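Local coordinates for protein SPI-1 type 3 secretion system secretin (Salmonella enterica subsp. enterica serovar Typhimurium, PDB 4G08) that forms a ring-shaped multimer with an apparent central pore in the outer membrane, as part of the type III secretion system that injects effector proteins into host cells, at residues 25-28 against 29-32; 62-65 against 66-70; 140-143 against 144-148. One frame throughout, in Å; residues are numbered along the deposited sequence. Where two conformers were deposited one is given.

Overall arrangement
The three contacts come in series along the periplasmic part of the secretin, each within a short local stretch of a different helix or its end. Interaction 1 lies on helix 23-30 and interaction 2 on helix 58-69, both within the N0 domain; interaction 3 lies on helix 134-150, in the short secretin domain that follows. The first two have centres about 15 Å apart and share a core: Phe26 CE2 meets Leu65 CD1 at 3.5 Å, and Phe27 and Met30 rest on Leu62. Interaction 3, on the opposite side of the chain's centre, is about 33 and 29 Å from them, centre to centre, and touches neither. The first two contacts thus belong to one domain core, and the third to another.

Interaction 1 (25-28 against 29-32); sequences TFFD and AMAL
Met30 folds back along the edge of the Phe27 ring, a Met-aromatic contact made one turn apart on helix 23-30 of the secretin N0 domain. Its SD lies near the plane of the ring, 4.0 Å from Phe27 CD1. The chain leaves with CG anti to the backbone N and stays extended until chi3 (-60°), where a bend turns the terminal methyl back, so that CE also rests 4.0 Å from Phe27 CE1. The two side chains run side by side in the same direction. Phe26 closes the group from another quarter: its CD2 stands 3.8 Å above the Phe27 plane, over the ring centre, while Phe27 CE1 in turn lies in the plane of Phe26, at its edge. One ring therefore meets an aromatic carbon on a face and a thioether at its rim, and this is the dense half of the contact. It points into the domain, where Phe26 makes an edge-to-face pair with Phe53, Phe27 reaches Val38 and Val40 of strand 38-40, and Met30 touches Leu61 of helix 58-69. The other half is looser. The exposed side chains of Thr25, Asp28 and Leu32 make little contact, and it is backbone bonds that join the two turns. Ala29 N and Met30 N make regular helical bonds to Thr25 O and Phe26 O. Beyond them the hydrogen bonding weakens: Ala31 N divides itself between Phe27 O at 3.0 Å and Asp28 O at 3.1 Å; its one N-H is well off line to either oxygen (130° and 132°), and both bonds are weak. At the exposed end Leu32 CG lies 3.6 Å from Asp28 O.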
loop_
_atom_site.group_PDB
_atom_site.type_symbol
_atom_site.label_atom_id
_atom_site.label_comp_id
_atom_site.label_asym_id
_atom_site.label_seq_id
_atom_site.Cartn_x
_atom_site.Cartn_y
_atom_site.Cartn_z
ATOM N N THR A 25 -0.034 3.383 -19.030
ATOM C CA THR A 25 1.054 3.851 -19.863
ATOM C C THR A 25 1.983 4.756 -19.068
ATOM O O THR A 25 3.202 4.565 -19.056
ATOM C CB THR A 25 0.497 4.613 -21.063
ATOM O OG1 THR A 25 -0.194 3.695 -21.918
ATOM C CG2 THR A 25 1.608 5.289 -21.831
ATOM N N PHE A 26 1.387 5.633 -18.276
ATOM C CA PHE A 26 2.156 6.586 -17.501
ATOM C C PHE A 26 3.075 5.891 -16.505
ATOM O O PHE A 26 4.272 6.171 -16.455
ATOM C CB PHE A 26 1.221 7.529 -16.767
ATOM C CG PHE A 26 1.927 8.479 -15.862
ATOM C CD1 PHE A 26 2.564 9.590 -16.374
ATOM C CD2 PHE A 26 2.072 8.181 -14.529
ATOM C CE1 PHE A 26 3.276 10.430 -15.547
ATOM C CE2 PHE A 26 2.740 9.037 -13.691
ATOM C CZ PHE A 26 3.364 10.150 -14.206
ATOM N N PHE A 27 2.527 4.979 -15.714
ATOM C CA PHE A 27 3.350 4.301 -14.717
ATOM C C PHE A 27 4.342 3.322 -15.313
ATOM O O PHE A 27 5.439 3.171 -14.783
ATOM C CB PHE A 27 2.498 3.608 -13.671
ATOM C CG PHE A 27 1.914 4.543 -12.681
ATOM C CD1 PHE A 27 2.724 5.373 -11.936
ATOM C CD2 PHE A 27 0.551 4.711 -12.616
ATOM C CE1 PHE A 27 2.178 6.299 -11.078
ATOM C CE2 PHE A 27 -0.004 5.643 -11.770
ATOM C CZ PHE A 27 0.809 6.431 -10.989
ATOM N N ASP A 28 4.043 2.794 -16.494
ATOM C CA ASP A 28 5.054 2.054 -17.238
ATOM C C ASP A 28 6.233 2.952 -17.567
ATOM O O ASP A 28 7.387 2.545 -17.441
ATOM C CB ASP A 28 4.481 1.471 -18.525
ATOM C CG ASP A 28 3.721 0.186 -18.287
ATOM O OD1 ASP A 28 3.800 -0.356 -17.165
ATOM O OD2 ASP A 28 2.998 -0.255 -19.204
ATOM N N ALA A 29 5.942 4.192 -17.935
ATOM C CA ALA A 29 6.991 5.153 -18.249
ATOM C C ALA A 29 7.841 5.452 -17.022
ATOM O O ALA A 29 9.068 5.483 -17.097
ATOM C CB ALA A 29 6.385 6.430 -18.795
ATOM N N MET A 30 7.191 5.615 -15.879
ATOM C CA MET A 30 7.910 5.849 -14.635
ATOM C C MET A 30 8.837 4.682 -14.288
ATOM O O MET A 30 9.913 4.874 -13.720
ATOM C CB MET A 30 6.935 6.082 -13.490
ATOM C CG MET A 30 7.600 5.855 -12.150
ATOM S SD MET A 30 6.486 5.941 -10.744
ATOM C CE MET A 30 5.915 7.614 -10.974
ATOM N N ALA A 31 8.430 3.478 -14.666
ATOM C CA ALA A 31 9.107 2.266 -14.225
ATOM C C ALA A 31 10.381 2.008 -15.013
ATOM O O ALA A 31 11.114 1.069 -14.723
ATOM C CB ALA A 31 8.175 1.080 -14.351
ATOM N N LEU A 32 10.542 2.720 -16.124
ATOM C CA LEU A 32 11.702 2.515 -16.982
ATOM C C LEU A 32 12.983 2.622 -16.193
ATOM O O LEU A 32 14.004 2.039 -16.560
ATOM C CB LEU A 32 11.711 3.554 -18.084
ATOM C CG LEU A 32 10.582 3.229 -19.038
ATOM C CD1 LEU A 32 10.634 4.084 -20.280
ATOM C CD2 LEU A 32 10.718 1.770 -19.396
#

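Interaction 2 (62-65 against 66-70)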
loop_
_atom_site.group_PDB
_atom_site.type_symbol
_atom_site.label_atom_id
_atom_site.label_comp_id
_atom_site.label_asym_id
_atom_site.label_seq_id
_atom_site.Cartn_x
_atom_site.Cartn_y
_atom_site.Cartn_z
ATOM N N LEU A 62 4.742 9.593 -6.795
ATOM C CA LEU A 62 3.683 8.661 -6.466
ATOM C C LEU A 62 2.812 9.186 -5.344
ATOM O O LEU A 62 1.594 9.005 -5.359
ATOM C CB LEU A 62 4.275 7.326 -6.060
ATOM C CG LEU A 62 4.515 6.386 -7.228
ATOM C CD1 LEU A 62 5.377 5.237 -6.766
ATOM C CD2 LEU A 62 3.198 5.865 -7.760
ATOM N N GLU A 63 3.437 9.755 -4.323
ATOM C CA GLU A 63 2.673 10.284 -3.209
ATOM C C GLU A 63 1.801 11.441 -3.656
ATOM O O GLU A 63 0.636 11.523 -3.289
ATOM C CB GLU A 63 3.590 10.729 -2.080
ATOM C CG GLU A 63 4.351 9.585 -1.446
ATOM C CD GLU A 63 3.854 9.250 -0.053
ATOM O OE1 GLU A 63 4.282 8.210 0.492
ATOM O OE2 GLU A 63 3.077 10.048 0.520
ATOM N N LYS A 64 2.356 12.331 -4.469
ATOM C CA LYS A 64 1.598 13.488 -4.904
ATOM C C LYS A 64 0.453 13.093 -5.831
ATOM O O LYS A 64 -0.679 13.554 -5.671
ATOM C CB LYS A 64 2.510 14.475 -5.610
ATOM C CG LYS A 64 1.867 15.831 -5.766
ATOM C CD LYS A 64 2.863 16.853 -6.252
ATOM C CE LYS A 64 2.757 16.988 -7.753
ATOM N NZ LYS A 64 3.462 18.196 -8.246
ATOM N N LEU A 65 0.741 12.234 -6.800
ATOM C CA LEU A 65 -0.294 11.809 -7.734
ATOM C C LEU A 65 -1.378 11.011 -7.030
ATOM O O LEU A 65 -2.529 11.001 -7.461
ATOM C CB LEU A 65 0.295 10.983 -8.873
ATOM C CG LEU A 65 1.192 11.767 -9.821
ATOM C CD1 LEU A 65 1.713 10.878 -10.934
ATOM C CD2 LEU A 65 0.466 12.974 -10.388
ATOM N N SER A 66 -1.016 10.270 -5.995
ATOM C CA SER A 66 -2.030 9.511 -5.290
ATOM C C SER A 66 -3.028 10.466 -4.648
ATOM O O SER A 66 -4.235 10.240 -4.710
ATOM C CB SER A 66 -1.417 8.582 -4.249
ATOM O OG SER A 66 -0.678 7.550 -4.883
ATOM N N LEU A 67 -2.561 11.591 -4.156
ATOM C CA LEU A 67 -3.467 12.595 -3.638
ATOM C C LEU A 67 -4.225 13.352 -4.724
ATOM O O LEU A 67 -5.387 13.647 -4.566
ATOM C CB LEU A 67 -2.740 13.601 -2.805
ATOM C CG LEU A 67 -2.475 13.502 -1.320
ATOM C CD1 LEU A 67 -2.387 14.912 -0.871
ATOM C CD2 LEU A 67 -3.510 12.778 -0.547
ATOM N N GLN A 68 -3.563 13.680 -5.821
ATOM C CA GLN A 68 -4.229 14.411 -6.892
ATOM C C GLN A 68 -5.281 13.569 -7.587
ATOM O O GLN A 68 -6.381 14.046 -7.853
ATOM C CB GLN A 68 -3.223 14.912 -7.913
ATOM C CG GLN A 68 -2.249 15.910 -7.332
ATOM C CD GLN A 68 -1.404 16.575 -8.393
ATOM O OE1 GLN A 68 -0.909 15.919 -9.309
ATOM N NE2 GLN A 68 -1.241 17.888 -8.281
ATOM N N LEU A 69 -4.944 12.317 -7.869
ATOM C CA LEU A 69 -5.778 11.480 -8.730
ATOM C C LEU A 69 -6.623 10.448 -8.004
ATOM O O LEU A 69 -7.427 9.763 -8.633
ATOM C CB LEU A 69 -4.922 10.765 -9.764
ATOM C CG LEU A 69 -4.186 11.684 -10.724
ATOM C CD1 LEU A 69 -3.545 10.839 -11.795
ATOM C CD2 LEU A 69 -5.119 12.691 -11.364
ATOM N N GLY A 70 -6.510 10.379 -6.685
ATOM C CA GLY A 70 -7.267 9.389 -5.925
ATOM C C GLY A 70 -6.747 7.984 -6.162
ATOM O O GLY A 70 -7.470 7.114 -6.648
#
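Leu62 O is gripped twice by a single residue, Ser66, through both its backbone N and its hydroxyl. Helix 58-69 of the N0 domain here illustrates a familiar habit of helical serines: the hydroxyl hydrogen-bonds back to the carbonyl four residues earlier, beside the ordinary helical bond. Ser66 OG donates to Leu62 O at 2.7 Å, the shorter of the two bonds, and Ser66 N reaches the same oxygen at 3.0 Å. They arrive from opposite faces of the carbonyl plane; the amide stands 35° out of it, while the hydroxyl is tilted by 26°. The serine torsion accounts for the second grip, since at chi1 -68° OG lies beside the backbone N and anti to the carbonyl carbon, directed at the preceding turn. The Ser66 side chain also touches Leu71 and Trp73 of strand 71-75. On the following turn Gln68 N bonds to Lys64 O, and the Gln68 side chain, extended beyond CG, crosses both Lys64 and Leu65. Its amide oxygen, Gln68 OE1, meets the methyl Leu65 CD2 at 3.4 Å. Lys64 CE comes up to the same amide, 4.1 Å from both Gln68 OE1 and Gln68 NE2, so the lysine contributes its aliphatic part. These two polar chains lie on the exposed side of the helix, whereas Leu65 and Leu69 both touch Ile49 of strand 48-50. Leu69 N bonds to Leu65 O at 2.8 Å. The helix then ends as Gly70 departs with positive phi, and its N still makes a weak bond of 3.0 Å to Ser66 O.

Interaction 3 (140-143 against 144-148)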
loop_
_atom_site.group_PDB
_atom_site.type_symbol
_atom_site.label_atom_id
_atom_site.label_comp_id
_atom_site.label_asym_id
_atom_site.label_seq_id
_atom_site.Cartn_x
_atom_site.Cartn_y
_atom_site.Cartn_z
ATOM N N VAL A 140 -1.224 -7.806 6.174
ATOM C CA VAL A 140 -1.401 -7.471 7.580
ATOM C C VAL A 140 -2.276 -8.506 8.265
ATOM O O VAL A 140 -1.979 -8.971 9.362
ATOM C CB VAL A 140 -2.022 -6.085 7.772
ATOM C CG1 VAL A 140 -2.413 -5.909 9.223
ATOM C CG2 VAL A 140 -1.041 -5.006 7.357
ATOM N N VAL A 141 -3.329 -8.908 7.575
ATOM C CA VAL A 141 -4.220 -9.931 8.076
ATOM C C VAL A 141 -3.501 -11.261 8.256
ATOM O O VAL A 141 -3.654 -11.915 9.287
ATOM C CB VAL A 141 -5.383 -10.117 7.107
ATOM C CG1 VAL A 141 -6.184 -11.352 7.469
ATOM C CG2 VAL A 141 -6.256 -8.878 7.121
ATOM N N ASN A 142 -2.745 -11.691 7.252
ATOM C CA ASN A 142 -1.986 -12.921 7.420
ATOM C C ASN A 142 -1.029 -12.806 8.589
ATOM O O ASN A 142 -0.879 -13.762 9.343
ATOM C CB ASN A 142 -1.229 -13.329 6.160
ATOM C CG ASN A 142 -0.426 -14.602 6.355
ATOM O OD1 ASN A 142 -0.978 -15.653 6.694
ATOM N ND2 ASN A 142 0.894 -14.481 6.287
ATOM N N ALA A 143 -0.315 -11.695 8.691
ATOM C CA ALA A 143 0.673 -11.575 9.746
ATOM C C ALA A 143 0.005 -11.653 11.111
ATOM O O ALA A 143 0.498 -12.326 12.012
ATOM C CB ALA A 143 1.451 -10.286 9.611
ATOM N N ALA A 144 -1.133 -10.989 11.258
ATOM C CA ALA A 144 -1.830 -11.001 12.533
ATOM C C ALA A 144 -2.340 -12.399 12.849
ATOM O O ALA A 144 -2.287 -12.843 13.996
ATOM C CB ALA A 144 -2.976 -10.011 12.520
ATOM N N THR A 145 -2.795 -13.112 11.829
ATOM C CA THR A 145 -3.325 -14.452 12.047
ATOM C C THR A 145 -2.239 -15.433 12.458
ATOM O O THR A 145 -2.405 -16.179 13.425
ATOM C CB THR A 145 -4.055 -14.983 10.806
ATOM O OG1 THR A 145 -5.066 -14.046 10.409
ATOM C CG2 THR A 145 -4.708 -16.310 11.116
ATOM N N MET A 146 -1.091 -15.361 11.793
ATOM C CA MET A 146 0.042 -16.193 12.156
ATOM C C MET A 146 0.506 -15.860 13.567
ATOM O O MET A 146 0.740 -16.760 14.374
ATOM C CB MET A 146 1.192 -16.011 11.166
ATOM C CG MET A 146 0.958 -16.655 9.805
ATOM S SD MET A 146 0.295 -18.339 9.838
ATOM C CE MET A 146 1.176 -19.077 11.215
ATOM N N MET A 147 0.687 -14.576 13.852
ATOM C CA MET A 147 1.214 -14.190 15.148
ATOM C C MET A 147 0.271 -14.518 16.303
ATOM O O MET A 147 0.727 -14.846 17.398
ATOM C CB MET A 147 1.577 -12.714 15.176
ATOM C CG MET A 147 2.401 -12.372 16.399
ATOM S SD MET A 147 3.233 -10.774 16.353
ATOM C CE MET A 147 4.456 -11.093 15.089
ATOM N N ASP A 148 -1.027 -14.347 16.099
ATOM C CA ASP A 148 -1.973 -14.623 17.166
ATOM C C ASP A 148 -1.968 -16.100 17.524
ATOM O O ASP A 148 -1.938 -16.472 18.697
ATOM C CB ASP A 148 -3.376 -14.188 16.761
ATOM C CG ASP A 148 -4.040 -13.349 17.816
ATOM O OD1 ASP A 148 -3.323 -12.863 18.716
ATOM O OD2 ASP A 148 -5.284 -13.231 17.788
#
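The peptide plane of Val141 is approached on both faces by Thr145, whose hydroxyl and backbone N share the carbonyl oxygen. Thr145 OG1 donates to Val141 O at 2.8 Å from well above the plane, 36° out of it, and Thr145 N comes in from the other face at 2.9 Å with a smaller tilt. A second flat group, the Asn142 amide, has Met146 CG off one side of its plane and beyond its outer end, 3.8 Å from Asn142 OD1; two conformers were deposited for each of these residues, so this touch is doubtful in detail. The hydroxyl's hold follows from a chi1 of -54°, which brings OG1 beside its own backbone N and aims it at the previous turn. In that position OG1 also stands 4.1 Å from Val141 CG1, the two side chains running alongside one another. The regular bonds of helix 134-150 continue on either side: Ala144 N reaches Val140 O before it, and Met146 N and Met147 N reach Asn142 O and Ala143 O beyond it. This helix and helix 100-109 pack with the three-stranded sheet of the short secretin domain, an arrangement consistent with the ring-building motif of secretion systems. Ala143 and Ala144 of this helix both touch Phe103 of helix 100-109, and Ala144 and Val141 both touch Val93 of strand 89-94. The Met147 side chain touches Phe103 as well, and also Phe106. Asn142, Thr145 and Met146 form the exposed side of the helix. Across the turn, Met147 CB lies 3.4 Å from Ala143 O.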